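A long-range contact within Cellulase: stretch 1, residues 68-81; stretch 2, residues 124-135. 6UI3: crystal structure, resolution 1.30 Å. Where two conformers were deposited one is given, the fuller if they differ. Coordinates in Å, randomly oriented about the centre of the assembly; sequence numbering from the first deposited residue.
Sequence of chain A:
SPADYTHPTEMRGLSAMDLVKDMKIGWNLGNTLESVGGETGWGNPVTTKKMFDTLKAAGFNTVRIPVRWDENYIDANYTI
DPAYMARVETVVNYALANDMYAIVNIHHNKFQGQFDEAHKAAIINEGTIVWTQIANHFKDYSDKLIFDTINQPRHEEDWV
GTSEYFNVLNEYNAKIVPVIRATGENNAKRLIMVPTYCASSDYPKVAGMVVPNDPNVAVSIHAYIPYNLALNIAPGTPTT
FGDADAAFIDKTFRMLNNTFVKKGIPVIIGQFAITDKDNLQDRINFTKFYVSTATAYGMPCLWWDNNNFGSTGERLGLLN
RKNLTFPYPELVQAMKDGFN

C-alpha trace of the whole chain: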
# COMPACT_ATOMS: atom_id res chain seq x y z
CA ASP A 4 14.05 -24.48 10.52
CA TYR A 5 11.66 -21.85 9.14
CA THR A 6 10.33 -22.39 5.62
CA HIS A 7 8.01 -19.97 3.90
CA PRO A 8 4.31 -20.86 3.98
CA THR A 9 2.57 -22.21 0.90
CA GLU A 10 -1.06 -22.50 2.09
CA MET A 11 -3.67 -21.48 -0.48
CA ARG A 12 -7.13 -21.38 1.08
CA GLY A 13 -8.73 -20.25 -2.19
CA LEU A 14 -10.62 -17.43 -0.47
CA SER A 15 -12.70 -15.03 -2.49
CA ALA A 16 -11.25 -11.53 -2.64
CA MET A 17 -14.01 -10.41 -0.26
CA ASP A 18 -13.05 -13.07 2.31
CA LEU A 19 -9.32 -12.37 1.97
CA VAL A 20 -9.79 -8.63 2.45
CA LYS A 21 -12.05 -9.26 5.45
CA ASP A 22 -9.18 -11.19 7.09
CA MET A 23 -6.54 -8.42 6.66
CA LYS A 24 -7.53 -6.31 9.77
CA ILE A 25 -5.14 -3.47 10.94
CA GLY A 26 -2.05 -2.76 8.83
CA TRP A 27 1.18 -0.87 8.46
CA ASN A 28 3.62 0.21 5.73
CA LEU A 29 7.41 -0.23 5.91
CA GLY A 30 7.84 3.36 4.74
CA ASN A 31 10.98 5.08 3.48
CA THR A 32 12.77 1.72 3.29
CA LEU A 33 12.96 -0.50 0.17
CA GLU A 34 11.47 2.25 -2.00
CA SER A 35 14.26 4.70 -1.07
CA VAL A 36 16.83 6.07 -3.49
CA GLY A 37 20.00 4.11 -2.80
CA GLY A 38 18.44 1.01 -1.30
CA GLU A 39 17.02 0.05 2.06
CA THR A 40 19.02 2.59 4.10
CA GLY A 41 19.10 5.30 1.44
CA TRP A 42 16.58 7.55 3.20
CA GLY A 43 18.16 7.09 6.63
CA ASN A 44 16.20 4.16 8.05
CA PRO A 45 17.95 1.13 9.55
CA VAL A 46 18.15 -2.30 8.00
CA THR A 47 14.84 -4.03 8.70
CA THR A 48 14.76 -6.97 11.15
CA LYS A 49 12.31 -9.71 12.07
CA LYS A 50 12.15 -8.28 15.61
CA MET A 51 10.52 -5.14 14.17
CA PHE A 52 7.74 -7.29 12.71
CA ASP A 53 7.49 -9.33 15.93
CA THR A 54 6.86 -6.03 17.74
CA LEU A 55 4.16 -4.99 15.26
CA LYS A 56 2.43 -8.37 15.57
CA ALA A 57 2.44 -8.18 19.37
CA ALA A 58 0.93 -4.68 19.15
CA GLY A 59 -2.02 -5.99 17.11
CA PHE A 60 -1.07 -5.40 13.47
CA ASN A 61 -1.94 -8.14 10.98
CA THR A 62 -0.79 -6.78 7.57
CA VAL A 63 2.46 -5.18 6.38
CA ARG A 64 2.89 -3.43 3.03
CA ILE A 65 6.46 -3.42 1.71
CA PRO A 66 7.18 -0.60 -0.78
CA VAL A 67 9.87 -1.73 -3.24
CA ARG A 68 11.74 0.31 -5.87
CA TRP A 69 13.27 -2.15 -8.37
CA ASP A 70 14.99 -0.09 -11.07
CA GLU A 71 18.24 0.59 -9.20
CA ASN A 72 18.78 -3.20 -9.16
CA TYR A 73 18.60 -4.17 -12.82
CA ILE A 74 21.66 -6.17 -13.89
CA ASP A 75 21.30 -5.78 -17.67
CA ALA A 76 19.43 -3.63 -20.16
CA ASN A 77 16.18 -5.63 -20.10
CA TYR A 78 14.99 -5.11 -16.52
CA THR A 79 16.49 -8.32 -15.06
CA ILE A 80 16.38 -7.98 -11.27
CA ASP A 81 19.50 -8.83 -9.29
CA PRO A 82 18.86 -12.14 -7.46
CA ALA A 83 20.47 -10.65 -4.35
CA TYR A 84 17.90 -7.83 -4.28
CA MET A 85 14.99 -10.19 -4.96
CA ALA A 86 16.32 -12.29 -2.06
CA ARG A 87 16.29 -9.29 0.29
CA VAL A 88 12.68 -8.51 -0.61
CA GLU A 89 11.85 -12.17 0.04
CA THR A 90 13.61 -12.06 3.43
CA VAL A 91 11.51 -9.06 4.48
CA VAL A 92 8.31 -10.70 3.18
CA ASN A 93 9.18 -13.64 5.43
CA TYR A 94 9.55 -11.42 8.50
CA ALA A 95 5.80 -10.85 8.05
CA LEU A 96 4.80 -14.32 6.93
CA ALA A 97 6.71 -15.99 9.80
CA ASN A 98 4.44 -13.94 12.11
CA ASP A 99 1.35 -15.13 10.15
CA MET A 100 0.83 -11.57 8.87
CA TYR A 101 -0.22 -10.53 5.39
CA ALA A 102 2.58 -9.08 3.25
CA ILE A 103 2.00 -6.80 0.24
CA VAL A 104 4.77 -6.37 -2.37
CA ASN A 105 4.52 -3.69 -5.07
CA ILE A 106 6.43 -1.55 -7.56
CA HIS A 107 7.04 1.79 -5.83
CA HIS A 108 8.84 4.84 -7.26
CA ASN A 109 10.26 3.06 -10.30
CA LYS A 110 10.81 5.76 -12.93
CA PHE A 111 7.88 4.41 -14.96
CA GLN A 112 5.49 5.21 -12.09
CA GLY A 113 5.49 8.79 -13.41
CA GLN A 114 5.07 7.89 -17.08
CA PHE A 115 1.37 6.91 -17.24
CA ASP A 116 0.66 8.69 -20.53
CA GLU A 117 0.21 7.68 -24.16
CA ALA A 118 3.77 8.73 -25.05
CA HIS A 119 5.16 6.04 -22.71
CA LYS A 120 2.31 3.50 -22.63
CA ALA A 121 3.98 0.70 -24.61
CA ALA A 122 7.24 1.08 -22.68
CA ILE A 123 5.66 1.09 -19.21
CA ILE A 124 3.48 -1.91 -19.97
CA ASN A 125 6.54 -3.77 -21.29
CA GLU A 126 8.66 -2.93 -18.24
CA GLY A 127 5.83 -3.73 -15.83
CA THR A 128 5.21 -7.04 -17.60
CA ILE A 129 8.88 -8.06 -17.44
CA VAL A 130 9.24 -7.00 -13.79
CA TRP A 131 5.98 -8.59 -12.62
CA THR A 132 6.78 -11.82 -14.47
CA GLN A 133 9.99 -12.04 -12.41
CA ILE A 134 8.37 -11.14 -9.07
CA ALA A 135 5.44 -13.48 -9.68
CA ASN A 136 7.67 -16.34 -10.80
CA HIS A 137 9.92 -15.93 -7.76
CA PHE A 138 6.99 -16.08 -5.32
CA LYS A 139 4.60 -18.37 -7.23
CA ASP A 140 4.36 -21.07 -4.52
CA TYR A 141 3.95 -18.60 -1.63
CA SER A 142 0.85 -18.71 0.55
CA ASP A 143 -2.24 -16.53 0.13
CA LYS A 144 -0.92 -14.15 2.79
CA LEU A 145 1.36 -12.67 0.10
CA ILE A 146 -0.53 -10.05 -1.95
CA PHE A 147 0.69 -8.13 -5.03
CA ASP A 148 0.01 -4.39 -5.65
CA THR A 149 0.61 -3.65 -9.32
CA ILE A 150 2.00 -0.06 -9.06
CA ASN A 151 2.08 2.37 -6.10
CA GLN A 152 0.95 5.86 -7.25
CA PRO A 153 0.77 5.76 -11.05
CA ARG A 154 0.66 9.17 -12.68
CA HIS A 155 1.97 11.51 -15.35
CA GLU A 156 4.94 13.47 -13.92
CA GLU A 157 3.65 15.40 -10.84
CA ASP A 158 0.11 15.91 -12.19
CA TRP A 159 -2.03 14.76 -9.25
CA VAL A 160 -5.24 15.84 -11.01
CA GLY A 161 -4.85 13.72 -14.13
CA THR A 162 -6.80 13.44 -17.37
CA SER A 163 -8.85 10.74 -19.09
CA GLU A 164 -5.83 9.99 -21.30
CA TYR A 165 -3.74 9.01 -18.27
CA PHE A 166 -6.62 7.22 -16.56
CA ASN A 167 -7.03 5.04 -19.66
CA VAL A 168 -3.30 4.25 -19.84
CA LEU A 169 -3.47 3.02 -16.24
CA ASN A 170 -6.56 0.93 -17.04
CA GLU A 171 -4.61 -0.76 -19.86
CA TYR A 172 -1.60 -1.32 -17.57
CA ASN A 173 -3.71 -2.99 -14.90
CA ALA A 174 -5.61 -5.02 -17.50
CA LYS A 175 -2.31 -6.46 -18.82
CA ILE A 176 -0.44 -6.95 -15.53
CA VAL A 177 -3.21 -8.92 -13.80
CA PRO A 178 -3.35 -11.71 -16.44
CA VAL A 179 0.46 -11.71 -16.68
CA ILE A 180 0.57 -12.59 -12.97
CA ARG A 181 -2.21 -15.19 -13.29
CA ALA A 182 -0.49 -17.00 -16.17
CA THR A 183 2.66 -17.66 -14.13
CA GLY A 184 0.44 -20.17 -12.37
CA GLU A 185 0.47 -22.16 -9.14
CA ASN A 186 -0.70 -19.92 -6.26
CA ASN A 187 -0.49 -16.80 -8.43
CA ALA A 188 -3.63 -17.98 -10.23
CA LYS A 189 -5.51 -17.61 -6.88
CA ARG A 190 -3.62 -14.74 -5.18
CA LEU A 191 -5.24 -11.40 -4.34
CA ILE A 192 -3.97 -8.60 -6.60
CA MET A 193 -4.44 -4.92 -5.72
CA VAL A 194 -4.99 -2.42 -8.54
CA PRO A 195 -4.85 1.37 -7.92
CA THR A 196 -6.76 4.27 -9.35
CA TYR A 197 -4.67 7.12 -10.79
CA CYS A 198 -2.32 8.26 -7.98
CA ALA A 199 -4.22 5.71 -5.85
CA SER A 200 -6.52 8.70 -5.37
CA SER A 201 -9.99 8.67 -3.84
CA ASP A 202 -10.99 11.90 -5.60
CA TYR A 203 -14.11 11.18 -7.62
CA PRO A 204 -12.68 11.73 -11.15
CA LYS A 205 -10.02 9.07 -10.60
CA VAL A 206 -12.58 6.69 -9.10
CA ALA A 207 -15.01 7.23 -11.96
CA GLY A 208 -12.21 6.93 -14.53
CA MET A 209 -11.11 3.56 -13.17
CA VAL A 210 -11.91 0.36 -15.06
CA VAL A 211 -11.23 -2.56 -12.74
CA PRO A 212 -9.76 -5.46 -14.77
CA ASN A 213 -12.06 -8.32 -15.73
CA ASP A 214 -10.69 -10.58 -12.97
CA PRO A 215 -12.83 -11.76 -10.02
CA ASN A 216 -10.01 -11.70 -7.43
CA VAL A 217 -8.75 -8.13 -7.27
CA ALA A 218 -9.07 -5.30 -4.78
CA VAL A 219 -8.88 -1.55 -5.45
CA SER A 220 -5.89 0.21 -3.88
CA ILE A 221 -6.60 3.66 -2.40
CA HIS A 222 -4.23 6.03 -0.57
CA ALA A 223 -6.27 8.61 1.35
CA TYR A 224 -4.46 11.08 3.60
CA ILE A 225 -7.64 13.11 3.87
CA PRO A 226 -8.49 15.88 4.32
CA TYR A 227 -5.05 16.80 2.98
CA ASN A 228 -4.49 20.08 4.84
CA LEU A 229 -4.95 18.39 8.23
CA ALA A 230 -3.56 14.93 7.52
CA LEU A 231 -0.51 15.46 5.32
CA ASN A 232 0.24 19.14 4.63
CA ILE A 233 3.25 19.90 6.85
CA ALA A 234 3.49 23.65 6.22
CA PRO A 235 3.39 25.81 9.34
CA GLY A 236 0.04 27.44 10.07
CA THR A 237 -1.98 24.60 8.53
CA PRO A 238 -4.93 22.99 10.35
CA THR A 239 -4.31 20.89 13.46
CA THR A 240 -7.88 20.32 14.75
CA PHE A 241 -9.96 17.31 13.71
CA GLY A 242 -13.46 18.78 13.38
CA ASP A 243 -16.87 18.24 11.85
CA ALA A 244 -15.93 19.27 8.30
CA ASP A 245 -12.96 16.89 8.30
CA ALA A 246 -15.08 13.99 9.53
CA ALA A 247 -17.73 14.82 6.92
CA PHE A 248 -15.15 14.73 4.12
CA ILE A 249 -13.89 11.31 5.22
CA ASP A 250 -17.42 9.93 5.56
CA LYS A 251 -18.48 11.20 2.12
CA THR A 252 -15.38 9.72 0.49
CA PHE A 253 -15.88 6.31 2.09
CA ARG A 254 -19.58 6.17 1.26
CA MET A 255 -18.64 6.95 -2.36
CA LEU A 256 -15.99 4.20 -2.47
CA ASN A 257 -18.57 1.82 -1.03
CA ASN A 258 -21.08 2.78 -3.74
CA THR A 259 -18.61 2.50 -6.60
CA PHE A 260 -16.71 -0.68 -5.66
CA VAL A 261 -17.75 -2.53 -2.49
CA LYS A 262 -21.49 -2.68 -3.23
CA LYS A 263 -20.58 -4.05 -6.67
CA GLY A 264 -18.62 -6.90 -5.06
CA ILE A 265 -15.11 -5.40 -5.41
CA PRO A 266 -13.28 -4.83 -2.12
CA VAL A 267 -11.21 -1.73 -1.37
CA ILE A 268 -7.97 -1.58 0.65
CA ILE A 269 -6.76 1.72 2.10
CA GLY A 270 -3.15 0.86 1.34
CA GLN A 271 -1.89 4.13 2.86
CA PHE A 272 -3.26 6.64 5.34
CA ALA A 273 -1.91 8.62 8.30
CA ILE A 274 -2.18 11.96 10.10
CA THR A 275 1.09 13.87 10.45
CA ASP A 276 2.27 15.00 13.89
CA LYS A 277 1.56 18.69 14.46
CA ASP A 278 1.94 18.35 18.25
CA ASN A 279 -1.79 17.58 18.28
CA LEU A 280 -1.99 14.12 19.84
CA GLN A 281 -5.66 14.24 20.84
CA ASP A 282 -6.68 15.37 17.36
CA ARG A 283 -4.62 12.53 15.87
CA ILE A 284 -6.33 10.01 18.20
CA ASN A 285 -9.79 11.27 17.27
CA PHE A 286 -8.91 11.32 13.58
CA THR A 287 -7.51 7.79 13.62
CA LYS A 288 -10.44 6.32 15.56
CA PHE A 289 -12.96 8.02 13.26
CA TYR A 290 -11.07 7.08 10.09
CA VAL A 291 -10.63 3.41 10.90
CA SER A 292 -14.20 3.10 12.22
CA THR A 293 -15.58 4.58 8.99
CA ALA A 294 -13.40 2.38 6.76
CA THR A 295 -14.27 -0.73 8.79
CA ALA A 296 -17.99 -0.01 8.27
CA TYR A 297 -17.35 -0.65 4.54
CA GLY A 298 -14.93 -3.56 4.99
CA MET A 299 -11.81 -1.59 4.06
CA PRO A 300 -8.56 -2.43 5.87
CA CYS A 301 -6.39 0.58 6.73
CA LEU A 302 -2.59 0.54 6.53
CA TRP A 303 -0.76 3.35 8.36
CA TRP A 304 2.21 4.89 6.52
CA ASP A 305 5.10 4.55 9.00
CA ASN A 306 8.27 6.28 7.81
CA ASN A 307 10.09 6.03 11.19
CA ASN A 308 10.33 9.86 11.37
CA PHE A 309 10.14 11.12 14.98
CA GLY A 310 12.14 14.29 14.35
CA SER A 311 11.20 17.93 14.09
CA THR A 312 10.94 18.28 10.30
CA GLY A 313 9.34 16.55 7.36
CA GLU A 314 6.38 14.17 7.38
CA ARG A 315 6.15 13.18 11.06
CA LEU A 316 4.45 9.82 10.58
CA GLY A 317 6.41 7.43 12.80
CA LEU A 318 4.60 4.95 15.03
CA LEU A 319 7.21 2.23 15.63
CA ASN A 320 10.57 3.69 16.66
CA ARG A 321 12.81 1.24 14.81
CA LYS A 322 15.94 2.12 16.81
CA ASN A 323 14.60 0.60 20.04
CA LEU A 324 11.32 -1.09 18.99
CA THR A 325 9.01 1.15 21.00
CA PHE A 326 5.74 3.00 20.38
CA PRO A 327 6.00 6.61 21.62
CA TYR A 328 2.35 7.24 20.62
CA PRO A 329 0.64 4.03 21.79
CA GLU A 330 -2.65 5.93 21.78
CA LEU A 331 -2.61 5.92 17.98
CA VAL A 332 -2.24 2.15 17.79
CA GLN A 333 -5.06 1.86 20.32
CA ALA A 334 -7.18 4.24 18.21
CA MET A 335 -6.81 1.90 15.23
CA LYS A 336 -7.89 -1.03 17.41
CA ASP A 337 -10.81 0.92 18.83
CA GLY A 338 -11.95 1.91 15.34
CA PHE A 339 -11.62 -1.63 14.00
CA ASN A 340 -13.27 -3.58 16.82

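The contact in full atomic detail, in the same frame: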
# COMPACT_ATOMS: atom_id res chain seq x y z
N ARG A 68 11.22 -0.25 -4.62
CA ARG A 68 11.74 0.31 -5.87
C ARG A 68 12.68 -0.74 -6.46
O ARG A 68 13.56 -1.24 -5.76
CB ARG A 68 12.52 1.60 -5.57
CG ARG A 68 13.12 2.26 -6.80
CD ARG A 68 14.03 3.43 -6.45
NE ARG A 68 13.43 4.42 -5.55
CZ ARG A 68 13.21 5.70 -5.82
NH1 ARG A 68 13.49 6.22 -7.00
NH2 ARG A 68 12.71 6.47 -4.88
N TRP A 69 12.50 -1.07 -7.74
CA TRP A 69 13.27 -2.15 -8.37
C TRP A 69 14.33 -1.68 -9.35
O TRP A 69 15.28 -2.44 -9.61
CB TRP A 69 12.32 -3.10 -9.11
CG TRP A 69 11.29 -3.75 -8.23
CD1 TRP A 69 10.05 -3.27 -7.95
CD2 TRP A 69 11.42 -4.99 -7.52
NE1 TRP A 69 9.39 -4.15 -7.11
CE2 TRP A 69 10.21 -5.20 -6.83
CE3 TRP A 69 12.45 -5.93 -7.38
CZ2 TRP A 69 9.99 -6.33 -6.03
CZ3 TRP A 69 12.24 -7.04 -6.58
CH2 TRP A 69 11.02 -7.23 -5.92
N ASP A 70 14.20 -0.48 -9.90
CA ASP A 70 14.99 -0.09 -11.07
C ASP A 70 16.36 0.48 -10.75
O ASP A 70 17.05 0.94 -11.67
CB ASP A 70 14.18 0.79 -12.03
CG ASP A 70 13.73 2.11 -11.45
OD1 ASP A 70 13.86 2.33 -10.24
OD2 ASP A 70 13.21 2.92 -12.25
N GLU A 71 16.83 0.41 -9.50
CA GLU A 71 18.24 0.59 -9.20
C GLU A 71 18.95 -0.75 -9.09
O GLU A 71 20.16 -0.78 -8.83
CB GLU A 71 18.44 1.41 -7.92
CG GLU A 71 17.77 2.79 -8.00
CD GLU A 71 17.98 3.67 -6.78
OE1 GLU A 71 18.00 3.19 -5.65
OE2 GLU A 71 18.10 4.89 -6.96
N ASN A 72 18.24 -1.86 -9.31
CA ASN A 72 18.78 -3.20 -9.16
C ASN A 72 18.59 -4.05 -10.40
O ASN A 72 18.51 -5.29 -10.32
CB ASN A 72 18.22 -3.87 -7.92
CG ASN A 72 18.87 -3.36 -6.69
OD1 ASN A 72 19.94 -3.84 -6.31
ND2 ASN A 72 18.28 -2.35 -6.07
N TYR A 73 18.57 -3.43 -11.57
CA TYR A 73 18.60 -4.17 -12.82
C TYR A 73 20.05 -4.48 -13.19
O TYR A 73 20.91 -3.60 -13.15
CB TYR A 73 17.95 -3.36 -13.94
CG TYR A 73 16.47 -3.03 -13.78
CD1 TYR A 73 15.60 -3.83 -13.05
CD2 TYR A 73 15.95 -1.91 -14.40
CE1 TYR A 73 14.24 -3.50 -12.96
CE2 TYR A 73 14.61 -1.58 -14.30
CZ TYR A 73 13.76 -2.39 -13.58
OH TYR A 73 12.41 -2.11 -13.46
N ILE A 74 20.30 -5.72 -13.61
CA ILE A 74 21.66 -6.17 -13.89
C ILE A 74 22.02 -6.16 -15.36
O ILE A 74 23.15 -6.51 -15.72
CB ILE A 74 21.91 -7.56 -13.27
CG1 ILE A 74 21.10 -8.65 -13.98
CG2 ILE A 74 21.63 -7.50 -11.79
CD1 ILE A 74 21.32 -10.04 -13.43
N ASP A 75 21.08 -5.82 -16.23
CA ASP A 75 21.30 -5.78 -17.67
C ASP A 75 20.41 -4.67 -18.21
O ASP A 75 19.88 -3.85 -17.45
CB ASP A 75 21.05 -7.18 -18.27
CG ASP A 75 19.62 -7.67 -18.08
OD1 ASP A 75 18.73 -6.85 -17.75
OD2 ASP A 75 19.40 -8.89 -18.25
N ALA A 76 20.22 -4.67 -19.52
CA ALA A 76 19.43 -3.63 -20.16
C ALA A 76 17.98 -4.03 -20.38
O ALA A 76 17.24 -3.28 -21.04
CB ALA A 76 20.08 -3.24 -21.49
N ASN A 77 17.55 -5.18 -19.88
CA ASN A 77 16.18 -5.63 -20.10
C ASN A 77 15.45 -5.92 -18.79
O ASN A 77 14.63 -6.83 -18.70
CB ASN A 77 16.09 -6.83 -21.03
CG ASN A 77 14.73 -6.95 -21.68
OD1 ASN A 77 14.15 -5.95 -22.11
ND2 ASN A 77 14.20 -8.17 -21.74
N TYR A 78 15.74 -5.12 -17.76
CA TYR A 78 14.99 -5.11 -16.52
C TYR A 78 15.16 -6.39 -15.70
O TYR A 78 14.31 -6.70 -14.88
CB TYR A 78 13.50 -4.81 -16.73
CG TYR A 78 13.21 -3.74 -17.75
CD1 TYR A 78 13.66 -2.43 -17.60
CD2 TYR A 78 12.43 -4.03 -18.85
CE1 TYR A 78 13.35 -1.45 -18.53
CE2 TYR A 78 12.12 -3.05 -19.79
CZ TYR A 78 12.58 -1.77 -19.62
OH TYR A 78 12.26 -0.80 -20.55
N THR A 79 16.26 -7.13 -15.89
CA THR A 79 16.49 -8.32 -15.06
C THR A 79 16.88 -7.89 -13.66
O THR A 79 17.85 -7.15 -13.48
CB THR A 79 17.59 -9.18 -15.67
OG1 THR A 79 17.23 -9.59 -16.99
CG2 THR A 79 17.84 -10.43 -14.81
N ILE A 80 16.15 -8.37 -12.66
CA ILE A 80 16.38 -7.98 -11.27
C ILE A 80 17.52 -8.81 -10.68
O ILE A 80 17.55 -10.04 -10.82
CB ILE A 80 15.08 -8.15 -10.47
CG1 ILE A 80 14.00 -7.20 -11.01
CG2 ILE A 80 15.33 -7.93 -8.98
CD1 ILE A 80 12.57 -7.59 -10.65
N ASP A 81 18.42 -8.15 -10.00
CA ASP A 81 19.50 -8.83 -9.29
C ASP A 81 18.95 -9.86 -8.33
O ASP A 81 18.17 -9.50 -7.43
CB ASP A 81 20.27 -7.76 -8.51
CG ASP A 81 21.53 -8.28 -7.86
OD1 ASP A 81 21.69 -9.51 -7.70
OD2 ASP A 81 22.37 -7.44 -7.47
N ILE A 124 4.12 -0.61 -20.04
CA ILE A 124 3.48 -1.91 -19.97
C ILE A 124 4.51 -3.01 -20.18
O ILE A 124 4.47 -4.06 -19.53
CB ILE A 124 2.27 -1.99 -20.93
CG1 ILE A 124 1.17 -1.03 -20.46
CG2 ILE A 124 1.74 -3.43 -21.01
CD1 ILE A 124 -0.05 -0.93 -21.32
N ASN A 125 5.48 -2.79 -21.08
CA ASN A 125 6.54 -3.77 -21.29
C ASN A 125 7.41 -3.93 -20.04
O ASN A 125 7.66 -5.06 -19.59
CB ASN A 125 7.37 -3.37 -22.51
CG ASN A 125 8.44 -4.37 -22.83
OD1 ASN A 125 8.17 -5.54 -23.10
ND2 ASN A 125 9.68 -3.93 -22.79
N GLU A 126 7.85 -2.82 -19.45
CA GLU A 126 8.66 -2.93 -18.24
C GLU A 126 7.87 -3.56 -17.10
O GLU A 126 8.37 -4.45 -16.40
CB GLU A 126 9.23 -1.56 -17.83
CG GLU A 126 10.11 -1.63 -16.59
CD GLU A 126 10.75 -0.30 -16.20
OE1 GLU A 126 10.59 0.69 -16.94
OE2 GLU A 126 11.41 -0.26 -15.13
N GLY A 127 6.63 -3.13 -16.89
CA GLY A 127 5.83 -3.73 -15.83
C GLY A 127 5.60 -5.21 -16.04
O GLY A 127 5.59 -5.99 -15.08
N THR A 128 5.40 -5.62 -17.29
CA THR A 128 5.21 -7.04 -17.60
C THR A 128 6.47 -7.83 -17.26
O THR A 128 6.40 -8.89 -16.62
CB THR A 128 4.86 -7.23 -19.07
OG1 THR A 128 3.55 -6.68 -19.32
CG2 THR A 128 4.85 -8.69 -19.48
N ILE A 129 7.64 -7.34 -17.67
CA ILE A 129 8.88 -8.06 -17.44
C ILE A 129 9.20 -8.13 -15.95
O ILE A 129 9.63 -9.18 -15.44
CB ILE A 129 10.01 -7.42 -18.27
CG1 ILE A 129 9.74 -7.66 -19.76
CG2 ILE A 129 11.37 -7.97 -17.85
CD1 ILE A 129 10.59 -6.82 -20.68
N VAL A 130 8.98 -7.04 -15.23
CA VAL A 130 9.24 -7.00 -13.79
C VAL A 130 8.26 -7.89 -13.04
O VAL A 130 8.67 -8.72 -12.21
CB VAL A 130 9.23 -5.54 -13.28
CG1 VAL A 130 9.21 -5.50 -11.76
CG2 VAL A 130 10.42 -4.77 -13.84
N TRP A 131 6.96 -7.76 -13.31
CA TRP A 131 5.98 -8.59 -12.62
C TRP A 131 6.13 -10.06 -12.95
O TRP A 131 5.87 -10.90 -12.08
CB TRP A 131 4.54 -8.11 -12.86
CG TRP A 131 4.16 -7.10 -11.82
CD1 TRP A 131 3.90 -5.76 -12.00
CD2 TRP A 131 4.08 -7.34 -10.42
NE1 TRP A 131 3.63 -5.17 -10.78
CE2 TRP A 131 3.76 -6.11 -9.79
CE3 TRP A 131 4.25 -8.48 -9.62
CZ2 TRP A 131 3.62 -6.00 -8.40
CZ3 TRP A 131 4.12 -8.37 -8.24
CH2 TRP A 131 3.81 -7.13 -7.65
N THR A 132 6.54 -10.41 -14.17
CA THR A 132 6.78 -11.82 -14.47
C THR A 132 7.86 -12.38 -13.55
O THR A 132 7.73 -13.49 -13.02
CB THR A 132 7.18 -12.00 -15.94
OG1 THR A 132 6.08 -11.60 -16.78
CG2 THR A 132 7.48 -13.45 -16.26
N GLN A 133 8.92 -11.60 -13.32
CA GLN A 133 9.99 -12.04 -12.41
C GLN A 133 9.52 -12.13 -10.96
O GLN A 133 9.83 -13.11 -10.27
CB GLN A 133 11.17 -11.08 -12.50
CG GLN A 133 11.92 -11.16 -13.81
CD GLN A 133 12.97 -10.08 -13.88
OE1 GLN A 133 14.07 -10.25 -13.37
NE2 GLN A 133 12.63 -8.95 -14.49
N ILE A 134 8.84 -11.11 -10.46
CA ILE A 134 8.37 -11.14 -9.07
C ILE A 134 7.42 -12.31 -8.88
O ILE A 134 7.54 -13.11 -7.94
CB ILE A 134 7.71 -9.81 -8.66
CG1 ILE A 134 8.67 -8.63 -8.81
CG2 ILE A 134 7.18 -9.90 -7.21
CD1 ILE A 134 7.99 -7.29 -8.70
N ALA A 135 6.43 -12.41 -9.77
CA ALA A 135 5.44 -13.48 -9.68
C ALA A 135 6.11 -14.85 -9.74
O ALA A 135 5.80 -15.74 -8.94
CB ALA A 135 4.39 -13.29 -10.77
O HOH W 1 11.17 2.27 -14.09
O HOH W 2 12.12 -5.24 -23.69
O HOH W 3 9.98 -1.07 -21.97

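How does the backbone of each stretch prepare the contact? Residues 124-135 are helical throughout, part of a longer helix. Residues 68-81 form no regular helix or strand, but they are not slack: a type I turn runs from Trp-69 to Asn-72, and backbone hydrogen bonds from Asp-81 N to Asn-72 O (2.9 Å) and from Ile-74 N to Thr-79 O (2.8 Å) close the chain into a loop. Inside it, OD1 of Asp-75 accepts from the backbone N atoms of Asn-77 and Thr-79, while its OD2 accepts from Thr-79 OG1. The loop comes closest to the helix, CA to CA, where Tyr-78 lies 6.6 Å from Val-130.

What ties the loop backbone to the helix? Gln-133 does, because its amide carries a donor and an acceptor side by side. Its NE2 donates to Tyr-78 O at 2.8 Å, and its OE1 accepts from Ile-80 N at 2.9 Å; both bonds are nearly straight. The side chain thus satisfies two backbone groups that flank Thr-79, whose own CB points away from the helix. Gln-133 NE2 also donates to Ile-129 O, one turn back, at 3.2 Å, which helps to fix the amide in place.

How is the apolar part packed? Trp-69, Ile-80, Val-130 and Ile-134 are all buried. Ile-134 and Val-130 lie over one face of the indole: Ile-134 CG1 makes a CH-pi contact 4.2 Å from the centroid of the six-membered ring of Trp-69, and Ile-134 CD1 reaches Trp-69 CZ2 at 3.5 Å. Ile-80 CD1 joins them, 4.1 Å from Val-130 CG1. Branched aliphatic side chains suit this place, offering methyl and methylene groups to a broad, flat ring. The two stretches together bury 548 Å².

What do the two tyrosines do with Glu-126? Both contact it, one by a hydrogen bond and the other with its ring face. Tyr-73 OH donates to Glu-126 OE2 at 2.7 Å, and this oxygen lies at the edge of the Tyr-73 ring, near its plane. The extended side chain of Glu-126 also crosses one face of Tyr-78, with its CG 3.7 Å from the centroid of the Tyr-78 ring and almost on the ring normal. At the edge of the same ring, Ile-129 CD1 approaches Tyr-78 CD2 at 3.8 Å.

Where does water complete the contact? One water donates to both Asp-70 OD2 and Glu-126 OE2, bridging two carboxylates that could not donate to each other. Two more accept from Asn-125 ND2; one of these donates to Asn-77 OD1, and the other hydrogen-bonds to Tyr-78 OH.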